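Local coordinates for probable transcriptional repressor protein (Mycobacterium tuberculosis, PDB 4FX0) that probably represses transcription as an oxidation-sensing, DNA-binding regulator of the MarR family, at residues B[77-85]-B[95-104]; B[34-45]-B[61-72]. All coordinates share one frame; numbering follows the deposited sequence.

How the interactions relate
Interaction 1 ties the wing hairpin to the start of helix 99-119, towards the edge of the subunit, whereas interaction 2 seats helix 33-45 against the helix-turn-helix nearer the centre. Helix 66-78 serves both: its N-terminal half enters interaction 2 and its C-terminal end opens interaction 1. Their chemistry differs with their place. Interaction 1 is rich in backbone bonds and carries salt bridges on its outer side; interaction 2 rests on branched apolar side chains, with its polar groups bonded mainly within their own helix or to neighbours. The two meet directly where Val-82, Ile-95 and Leu-97 of the hairpin pack on Leu-39 and Ile-42 of helix 33-45.

Interaction 1. Residues B[77-85]-B[95-104]; sequences RRDGLVRVM and IELTAKGRAA
Val-82, Arg-83 and Val-84 pair antiparallel with Leu-97, Glu-96 and Ile-95, the short strand axes 4.5 Å apart at closest and 158° between their directions. This is the beta hairpin of a winged-helix domain, the wing of the MarR fold. Arg-83 and Glu-96 form the hydrogen-bonded pair: Arg-83 N reaches Glu-96 O at 2.7 Å, and Glu-96 N returns a bond to Arg-83 O. Beyond the strand, Thr-98 N continues the pairing to Leu-81 O at 3.1 Å.

The two faces differ. Val-84 CG2 lies beside Ile-95 CG2 at 3.8 Å; Val-84 shares this apolar face with Val-82, Ile-95 and Leu-97, and the last three pack on helix 33-45. On the other face the long chain of Arg-83 bends at chi3 (51°), which brings its guanidinium over Glu-96 CB. Arg-83 NH2 then bridges to Glu-96 OE1 at 2.6 Å from above the carboxylate plane, while Glu-96 OE2 is held by Gly-50 N.

At the other end, helix 66-78 closes in a Schellman motif, where Gly-80 suits the positive phi. Thr-98 N-caps helix 99-119, its OG1 accepting from Gly-101 N at 3.1 Å. Gly-101, lacking a side chain, lets the helix come close enough for its CA to lie 3.3 Å from Leu-81 O. Lys-100, fully extended, runs past Leu-81 CD2, and its NZ makes weak bonds to Asp-79 O and, at 3.4 Å, to Asp-79 OD2.

Interaction 2. Residues B[34-45]-B[61-72]; sequences TQFSTLAVISLS and RIGVERTTLTRN
Ile-62 fits as a knob into a hole on helix 33-45 formed by Thr-34, Ser-37, Thr-38 and Val-41. Its branches divide the work: CG2, anti to the backbone N, meets Ser-37 CB at 3.8 Å, while CG1 touches Thr-38 CG2 and CD1 reaches Val-41 CG2 at 3.7 Å. Thr-38 CG2 also approaches Leu-69 CD1 at 4.0 Å, so one methyl touches both helices of the helix-turn-helix.

Polar side chains flank the apolar centre. Arg-61, bent at chi3, packs the edge of its guanidinium in van der Waals contact with Val-41 CG1, 3.5 Å from NE. At the opposite end of helix 33-45, Gln-35 NE2 comes within 3.7 Å of Asn-72 OD1 without a hydrogen bond, the amide planes 83° apart; Gln-35 OE1 accepts from Thr-32 N.

Further out, Thr-38 OG1 gives its proton to Gln-35 O at 2.8 Å, in the carbonyl plane, which fixes the methyl towards Ile-62 and Leu-69. Gly-63, at positive phi, is the C-prime residue of the Schellman motif that ends helix 55-62 and turns the chain into helix 66-78, probably the DNA-recognition helix. Arg-12 of the second subunit bonds to Ser-37 OG and packs on Thr-34 and Ile-62, placing this joint beside the dimer interface. Thr-38 and Ser-37 thus offer carbon to Ile-62 while their hydroxyls bond elsewhere, so the contact itself depends on shape and apolar packing rather than on directed polar bonds.

Interaction 1. Residues B[77-85]-B[95-104]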
loop_
_atom_site.group_PDB
_atom_site.type_symbol
_atom_site.label_atom_id
_atom_site.label_comp_id
_atom_site.label_asym_id
_atom_site.label_seq_id
_atom_site.Cartn_x
_atom_site.Cartn_y
_atom_site.Cartn_z
ATOM N N ARG B 77 -6.431 20.877 2.833
ATOM C CA ARG B 77 -6.486 22.229 3.381
ATOM C C ARG B 77 -7.145 23.162 2.374
ATOM O O ARG B 77 -7.802 24.133 2.749
ATOM C CB ARG B 77 -5.092 22.749 3.740
ATOM C CG ARG B 77 -4.302 23.290 2.558
ATOM C CD ARG B 77 -3.356 24.412 2.974
ATOM N NE ARG B 77 -3.898 25.734 2.669
ATOM C CZ ARG B 77 -3.869 26.291 1.463
ATOM N NH1 ARG B 77 -3.332 25.637 0.442
ATOM N NH2 ARG B 77 -4.382 27.500 1.273
ATOM N N ARG B 78 -6.965 22.855 1.093
ATOM C CA ARG B 78 -7.562 23.638 0.022
ATOM C C ARG B 78 -9.077 23.482 0.053
ATOM O O ARG B 78 -9.812 24.332 -0.451
ATOM C CB ARG B 78 -7.014 23.186 -1.333
ATOM C CG ARG B 78 -7.164 24.210 -2.446
ATOM C CD ARG B 78 -6.529 23.712 -3.736
ATOM N NE ARG B 78 -6.233 24.805 -4.658
ATOM C CZ ARG B 78 -7.041 25.202 -5.636
ATOM N NH1 ARG B 78 -8.204 24.595 -5.830
ATOM N NH2 ARG B 78 -6.682 26.207 -6.424
ATOM N N ASP B 79 -9.538 22.389 0.653
ATOM C CA ASP B 79 -10.963 22.099 0.735
ATOM C C ASP B 79 -11.525 22.459 2.108
ATOM O O ASP B 79 -12.691 22.194 2.404
ATOM C CB ASP B 79 -11.228 20.625 0.420
ATOM C CG ASP B 79 -12.696 20.335 0.178
ATOM O OD1 ASP B 79 -13.164 20.549 -0.959
ATOM O OD2 ASP B 79 -13.382 19.894 1.124
ATOM N N GLY B 80 -10.686 23.060 2.946
ATOM C CA GLY B 80 -11.114 23.522 4.254
ATOM C C GLY B 80 -11.410 22.408 5.238
ATOM O O GLY B 80 -12.210 22.579 6.159
ATOM N N LEU B 81 -10.771 21.260 5.044
ATOM C CA LEU B 81 -10.911 20.149 5.975
ATOM C C LEU B 81 -9.879 20.282 7.083
ATOM O O LEU B 81 -10.138 19.946 8.239
ATOM C CB LEU B 81 -10.721 18.818 5.252
ATOM C CG LEU B 81 -11.623 18.571 4.044
ATOM C CD1 LEU B 81 -11.410 17.162 3.517
ATOM C CD2 LEU B 81 -13.082 18.797 4.408
ATOM N N VAL B 82 -8.705 20.781 6.714
ATOM C CA VAL B 82 -7.618 20.970 7.661
ATOM C C VAL B 82 -7.040 22.374 7.537
ATOM O O VAL B 82 -7.095 22.987 6.471
ATOM C CB VAL B 82 -6.494 19.942 7.440
ATOM C CG1 VAL B 82 -7.010 18.535 7.690
ATOM C CG2 VAL B 82 -5.931 20.065 6.032
ATOM N N ARG B 83 -6.495 22.878 8.637
ATOM C CA ARG B 83 -5.871 24.191 8.647
ATOM C C ARG B 83 -4.393 24.018 8.981
ATOM O O ARG B 83 -4.045 23.552 10.067
ATOM C CB ARG B 83 -6.564 25.098 9.666
ATOM C CG ARG B 83 -6.262 26.580 9.513
ATOM C CD ARG B 83 -7.172 27.425 10.395
ATOM N NE ARG B 83 -7.184 26.959 11.780
ATOM C CZ ARG B 83 -8.156 26.227 12.316
ATOM N NH1 ARG B 83 -9.207 25.877 11.587
ATOM N NH2 ARG B 83 -8.079 25.848 13.585
ATOM N N VAL B 84 -3.528 24.378 8.037
ATOM C CA VAL B 84 -2.097 24.144 8.193
ATOM C C VAL B 84 -1.277 25.429 8.201
ATOM O O VAL B 84 -1.152 26.111 7.183
ATOM C CB VAL B 84 -1.554 23.213 7.092
ATOM C CG1 VAL B 84 -0.046 23.057 7.228
ATOM C CG2 VAL B 84 -2.244 21.861 7.158
ATOM N N MET B 85 -0.716 25.742 9.362
ATOM C CA MET B 85 0.178 26.878 9.516
ATOM C C MET B 85 1.548 26.359 9.932
ATOM O O MET B 85 1.732 25.154 10.095
ATOM C CB MET B 85 -0.369 27.830 10.576
ATOM C CG MET B 85 -1.785 28.297 10.297
ATOM S SD MET B 85 -1.835 29.434 8.904
ATOM C CE MET B 85 -0.748 30.717 9.516
ATOM N N ILE B 95 -0.828 21.467 12.162
ATOM C CA ILE B 95 -2.026 21.039 11.450
ATOM C C ILE B 95 -3.225 20.950 12.394
ATOM O O ILE B 95 -3.127 20.391 13.487
ATOM C CB ILE B 95 -1.819 19.678 10.749
ATOM C CG1 ILE B 95 -0.561 19.705 9.877
ATOM C CG2 ILE B 95 -3.034 19.316 9.914
ATOM C CD1 ILE B 95 0.614 18.954 10.468
ATOM N N GLU B 96 -4.354 21.509 11.964
ATOM C CA GLU B 96 -5.568 21.513 12.775
ATOM C C GLU B 96 -6.784 21.037 11.991
ATOM O O GLU B 96 -6.865 21.221 10.776
ATOM C CB GLU B 96 -5.838 22.913 13.331
ATOM C CG GLU B 96 -4.918 23.321 14.466
ATOM C CD GLU B 96 -5.189 24.726 14.964
ATOM O OE1 GLU B 96 -5.548 25.590 14.135
ATOM O OE2 GLU B 96 -5.047 24.967 16.181
ATOM N N LEU B 97 -7.730 20.424 12.696
ATOM C CA LEU B 97 -8.996 20.035 12.091
ATOM C C LEU B 97 -9.958 21.211 12.065
ATOM O O LEU B 97 -10.163 21.883 13.076
ATOM C CB LEU B 97 -9.637 18.876 12.856
ATOM C CG LEU B 97 -9.251 17.454 12.452
ATOM C CD1 LEU B 97 -10.165 16.460 13.147
ATOM C CD2 LEU B 97 -9.333 17.287 10.945
ATOM N N THR B 98 -10.543 21.459 10.900
ATOM C CA THR B 98 -11.599 22.451 10.785
ATOM C C THR B 98 -12.931 21.780 11.083
ATOM O O THR B 98 -13.056 20.558 10.969
ATOM C CB THR B 98 -11.647 23.066 9.381
ATOM O OG1 THR B 98 -11.922 22.040 8.419
ATOM C CG2 THR B 98 -10.321 23.728 9.047
ATOM N N ALA B 99 -13.918 22.579 11.472
ATOM C CA ALA B 99 -15.254 22.070 11.753
ATOM C C ALA B 99 -15.753 21.210 10.598
ATOM O O ALA B 99 -16.388 20.176 10.807
ATOM C CB ALA B 99 -16.215 23.220 12.013
ATOM N N LYS B 100 -15.455 21.644 9.378
ATOM C CA LYS B 100 -15.836 20.903 8.182
ATOM C C LYS B 100 -15.115 19.561 8.128
ATOM O O LYS B 100 -15.702 18.544 7.760
ATOM C CB LYS B 100 -15.525 21.719 6.926
ATOM C CG LYS B 100 -15.824 20.996 5.625
ATOM C CD LYS B 100 -15.632 21.914 4.428
ATOM C CE LYS B 100 -15.932 21.187 3.129
ATOM N NZ LYS B 100 -15.879 22.100 1.956
ATOM N N GLY B 101 -13.837 19.568 8.496
ATOM C CA GLY B 101 -13.062 18.345 8.566
ATOM C C GLY B 101 -13.693 17.362 9.533
ATOM O O GLY B 101 -13.892 16.192 9.206
ATOM N N ARG B 102 -14.013 17.847 10.729
ATOM C CA ARG B 102 -14.669 17.031 11.742
ATOM C C ARG B 102 -15.963 16.439 11.199
ATOM O O ARG B 102 -16.283 15.276 11.451
ATOM C CB ARG B 102 -14.958 17.869 12.985
ATOM C CG ARG B 102 -14.149 17.479 14.206
ATOM C CD ARG B 102 -14.257 18.539 15.286
ATOM N NE ARG B 102 -13.121 19.455 15.267
ATOM C CZ ARG B 102 -12.057 19.334 16.054
ATOM N NH1 ARG B 102 -11.987 18.335 16.924
ATOM N NH2 ARG B 102 -11.063 20.209 15.974
ATOM N N ALA B 103 -16.704 17.250 10.452
ATOM C CA ALA B 103 -17.946 16.799 9.838
ATOM C C ALA B 103 -17.694 15.641 8.877
ATOM O O ALA B 103 -18.275 14.565 9.023
ATOM C CB ALA B 103 -18.632 17.952 9.119
ATOM N N ALA B 104 -16.822 15.863 7.897
ATOM C CA ALA B 104 -16.505 14.837 6.908
ATOM C C ALA B 104 -16.039 13.546 7.575
ATOM O O ALA B 104 -16.460 12.454 7.193
ATOM C CB ALA B 104 -15.450 15.343 5.934
#

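Interaction 2. Residues B[34-45]-B[61-72]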
loop_
_atom_site.group_PDB
_atom_site.type_symbol
_atom_site.label_atom_id
_atom_site.label_comp_id
_atom_site.label_asym_id
_atom_site.label_seq_id
_atom_site.Cartn_x
_atom_site.Cartn_y
_atom_site.Cartn_z
ATOM N N THR B 34 -6.752 7.509 2.085
ATOM C CA THR B 34 -5.587 8.182 2.644
ATOM C C THR B 34 -5.994 9.469 3.358
ATOM O O THR B 34 -5.518 9.753 4.456
ATOM C CB THR B 34 -4.542 8.507 1.562
ATOM O OG1 THR B 34 -5.090 9.449 0.631
ATOM C CG2 THR B 34 -4.133 7.243 0.820
ATOM N N GLN B 35 -6.874 10.244 2.730
ATOM C CA GLN B 35 -7.380 11.472 3.340
ATOM C C GLN B 35 -8.085 11.161 4.654
ATOM O O GLN B 35 -7.741 11.710 5.701
ATOM C CB GLN B 35 -8.332 12.200 2.389
ATOM C CG GLN B 35 -7.650 12.858 1.200
ATOM C CD GLN B 35 -8.638 13.322 0.147
ATOM O OE1 GLN B 35 -9.852 13.252 0.345
ATOM N NE2 GLN B 35 -8.123 13.793 -0.982
ATOM N N PHE B 36 -9.076 10.278 4.589
ATOM C CA PHE B 36 -9.759 9.805 5.785
ATOM C C PHE B 36 -8.742 9.421 6.853
ATOM O O PHE B 36 -8.865 9.816 8.013
ATOM C CB PHE B 36 -10.649 8.604 5.452
ATOM C CG PHE B 36 -11.090 7.822 6.657
ATOM C CD1 PHE B 36 -12.216 8.198 7.372
ATOM C CD2 PHE B 36 -10.380 6.708 7.072
ATOM C CE1 PHE B 36 -12.623 7.477 8.482
ATOM C CE2 PHE B 36 -10.783 5.984 8.181
ATOM C CZ PHE B 36 -11.905 6.368 8.886
ATOM N N SER B 37 -7.732 8.657 6.449
ATOM C CA SER B 37 -6.691 8.209 7.366
ATOM C C SER B 37 -6.023 9.383 8.075
ATOM O O SER B 37 -5.988 9.434 9.304
ATOM C CB SER B 37 -5.639 7.381 6.626
ATOM O OG SER B 37 -6.218 6.235 6.028
ATOM N N THR B 38 -5.493 10.322 7.297
ATOM C CA THR B 38 -4.790 11.466 7.867
ATOM C C THR B 38 -5.696 12.232 8.825
ATOM O O THR B 38 -5.268 12.624 9.910
ATOM C CB THR B 38 -4.255 12.421 6.779
ATOM O OG1 THR B 38 -5.350 13.069 6.121
ATOM C CG2 THR B 38 -3.427 11.659 5.755
ATOM N N LEU B 39 -6.945 12.441 8.423
ATOM C CA LEU B 39 -7.914 13.105 9.287
ATOM C C LEU B 39 -8.010 12.376 10.616
ATOM O O LEU B 39 -7.788 12.962 11.675
ATOM C CB LEU B 39 -9.294 13.149 8.631
ATOM C CG LEU B 39 -9.482 14.127 7.474
ATOM C CD1 LEU B 39 -10.930 14.125 7.019
ATOM C CD2 LEU B 39 -9.052 15.523 7.889
ATOM N N ALA B 40 -8.346 11.091 10.546
ATOM C CA ALA B 40 -8.460 10.258 11.734
ATOM C C ALA B 40 -7.239 10.433 12.628
ATOM O O ALA B 40 -7.368 10.638 13.834
ATOM C CB ALA B 40 -8.626 8.800 11.340
ATOM N N VAL B 41 -6.057 10.357 12.025
ATOM C CA VAL B 41 -4.805 10.538 12.752
ATOM C C VAL B 41 -4.784 11.871 13.487
ATOM O O VAL B 41 -4.435 11.936 14.666
ATOM C CB VAL B 41 -3.590 10.483 11.804
ATOM C CG1 VAL B 41 -2.337 10.969 12.516
ATOM C CG2 VAL B 41 -3.398 9.074 11.261
ATOM N N ILE B 42 -5.156 12.932 12.778
ATOM C CA ILE B 42 -5.168 14.275 13.346
ATOM C C ILE B 42 -6.186 14.392 14.476
ATOM O O ILE B 42 -5.886 14.934 15.540
ATOM C CB ILE B 42 -5.466 15.338 12.271
ATOM C CG1 ILE B 42 -4.364 15.336 11.209
ATOM C CG2 ILE B 42 -5.594 16.713 12.903
ATOM C CD1 ILE B 42 -4.616 16.288 10.062
ATOM N N SER B 43 -7.389 13.878 14.244
ATOM C CA SER B 43 -8.432 13.894 15.261
ATOM C C SER B 43 -7.982 13.131 16.501
ATOM O O SER B 43 -8.413 13.428 17.616
ATOM C CB SER B 43 -9.727 13.291 14.714
ATOM O OG SER B 43 -9.543 11.935 14.344
ATOM N N LEU B 44 -7.114 12.146 16.297
ATOM C CA LEU B 44 -6.588 11.339 17.391
ATOM C C LEU B 44 -5.537 12.085 18.198
ATOM O O LEU B 44 -5.535 12.035 19.427
ATOM C CB LEU B 44 -5.963 10.052 16.850
ATOM C CG LEU B 44 -6.880 8.900 16.442
ATOM C CD1 LEU B 44 -6.073 7.833 15.722
ATOM C CD2 LEU B 44 -7.584 8.320 17.658
ATOM N N SER B 45 -4.642 12.773 17.499
ATOM C CA SER B 45 -3.437 13.311 18.123
ATOM C C SER B 45 -3.547 14.761 18.602
ATOM O O SER B 45 -2.663 15.248 19.306
ATOM C CB SER B 45 -2.251 13.164 17.166
ATOM O OG SER B 45 -2.192 11.847 16.643
ATOM N N ARG B 61 3.153 7.547 9.580
ATOM C CA ARG B 61 2.030 7.088 10.393
ATOM C C ARG B 61 0.870 6.575 9.544
ATOM O O ARG B 61 0.227 5.590 9.901
ATOM C CB ARG B 61 1.553 8.192 11.345
ATOM C CG ARG B 61 1.985 7.978 12.791
ATOM C CD ARG B 61 1.822 9.231 13.642
ATOM N NE ARG B 61 0.437 9.488 14.029
ATOM C CZ ARG B 61 -0.183 8.877 15.034
ATOM N NH1 ARG B 61 0.453 7.960 15.746
ATOM N NH2 ARG B 61 -1.441 9.176 15.325
ATOM N N ILE B 62 0.605 7.240 8.425
ATOM C CA ILE B 62 -0.470 6.819 7.530
ATOM C C ILE B 62 0.018 5.742 6.555
ATOM O O ILE B 62 -0.782 5.059 5.910
ATOM C CB ILE B 62 -1.097 8.020 6.774
ATOM C CG1 ILE B 62 -1.895 8.902 7.736
ATOM C CG2 ILE B 62 -2.017 7.550 5.662
ATOM C CD1 ILE B 62 -1.065 9.912 8.487
ATOM N N GLY B 63 1.336 5.585 6.467
ATOM C CA GLY B 63 1.929 4.559 5.628
ATOM C C GLY B 63 2.068 4.981 4.178
ATOM O O GLY B 63 1.976 4.154 3.271
ATOM N N VAL B 64 2.290 6.274 3.961
ATOM C CA VAL B 64 2.460 6.809 2.615
ATOM C C VAL B 64 3.780 7.566 2.492
ATOM O O VAL B 64 4.525 7.693 3.464
ATOM C CB VAL B 64 1.303 7.755 2.236
ATOM C CG1 VAL B 64 -0.033 7.039 2.361
ATOM C CG2 VAL B 64 1.329 9.002 3.106
ATOM N N GLU B 65 4.065 8.063 1.292
ATOM C CA GLU B 65 5.263 8.865 1.059
ATOM C C GLU B 65 4.999 10.338 1.357
ATOM O O GLU B 65 3.862 10.801 1.272
ATOM C CB GLU B 65 5.746 8.707 -0.383
ATOM C CG GLU B 65 6.265 7.322 -0.717
ATOM C CD GLU B 65 6.784 7.220 -2.137
ATOM O OE1 GLU B 65 6.479 8.119 -2.950
ATOM O OE2 GLU B 65 7.500 6.241 -2.439
ATOM N N ARG B 66 6.054 11.069 1.703
ATOM C CA ARG B 66 5.930 12.491 2.001
ATOM C C ARG B 66 5.242 13.242 0.868
ATOM O O ARG B 66 4.285 13.982 1.094
ATOM C CB ARG B 66 7.300 13.113 2.293
ATOM C CG ARG B 66 7.512 13.463 3.759
ATOM C CD ARG B 66 8.862 14.123 4.009
ATOM N NE ARG B 66 8.935 15.480 3.470
ATOM C CZ ARG B 66 9.688 16.447 3.987
ATOM N NH1 ARG B 66 10.426 16.212 5.064
ATOM N NH2 ARG B 66 9.698 17.652 3.434
ATOM N N THR B 67 5.733 13.046 -0.352
ATOM C CA THR B 67 5.173 13.720 -1.518
ATOM C C THR B 67 3.672 13.481 -1.624
ATOM O O THR B 67 2.893 14.419 -1.796
ATOM C CB THR B 67 5.853 13.252 -2.817
ATOM O OG1 THR B 67 5.740 11.828 -2.934
ATOM C CG2 THR B 67 7.324 13.642 -2.817
ATOM N N THR B 68 3.271 12.219 -1.514
ATOM C CA THR B 68 1.863 11.856 -1.590
ATOM C C THR B 68 1.081 12.525 -0.466
ATOM O O THR B 68 0.051 13.158 -0.703
ATOM C CB THR B 68 1.670 10.334 -1.502
ATOM O OG1 THR B 68 2.566 9.684 -2.412
ATOM C CG2 THR B 68 0.237 9.957 -1.847
ATOM N N LEU B 69 1.582 12.381 0.757
ATOM C CA LEU B 69 0.958 12.996 1.920
ATOM C C LEU B 69 0.769 14.492 1.715
ATOM O O LEU B 69 -0.348 15.006 1.778
ATOM C CB LEU B 69 1.809 12.768 3.167
ATOM C CG LEU B 69 1.358 13.595 4.373
ATOM C CD1 LEU B 69 0.325 12.831 5.186
ATOM C CD2 LEU B 69 2.543 13.982 5.237
ATOM N N THR B 70 1.877 15.185 1.477
ATOM C CA THR B 70 1.862 16.630 1.291
ATOM C C THR B 70 0.857 17.057 0.225
ATOM O O THR B 70 0.055 17.963 0.451
ATOM C CB THR B 70 3.257 17.160 0.922
ATOM O OG1 THR B 70 3.733 16.480 -0.246
ATOM C CG2 THR B 70 4.230 16.930 2.069
ATOM N N ARG B 71 0.902 16.406 -0.934
ATOM C CA ARG B 71 -0.026 16.725 -2.013
ATOM C C ARG B 71 -1.468 16.565 -1.545
ATOM O O ARG B 71 -2.324 17.404 -1.830
ATOM C CB ARG B 71 0.237 15.848 -3.242
ATOM C CG ARG B 71 -0.957 15.000 -3.662
ATOM C CD ARG B 71 -0.776 14.410 -5.052
ATOM N NE ARG B 71 -0.554 12.966 -5.022
ATOM C CZ ARG B 71 0.632 12.387 -5.174
ATOM N NH1 ARG B 71 1.715 13.128 -5.370
ATOM N NH2 ARG B 71 0.736 11.066 -5.135
ATOM N N ASN B 72 -1.731 15.482 -0.820
ATOM C CA ASN B 72 -3.059 15.232 -0.277
ATOM C C ASN B 72 -3.426 16.248 0.791
ATOM O O ASN B 72 -4.538 16.768 0.813
ATOM C CB ASN B 72 -3.157 13.813 0.283
ATOM C CG ASN B 72 -3.582 12.806 -0.765
ATOM O OD1 ASN B 72 -4.508 13.052 -1.538
ATOM N ND2 ASN B 72 -2.904 11.666 -0.800
#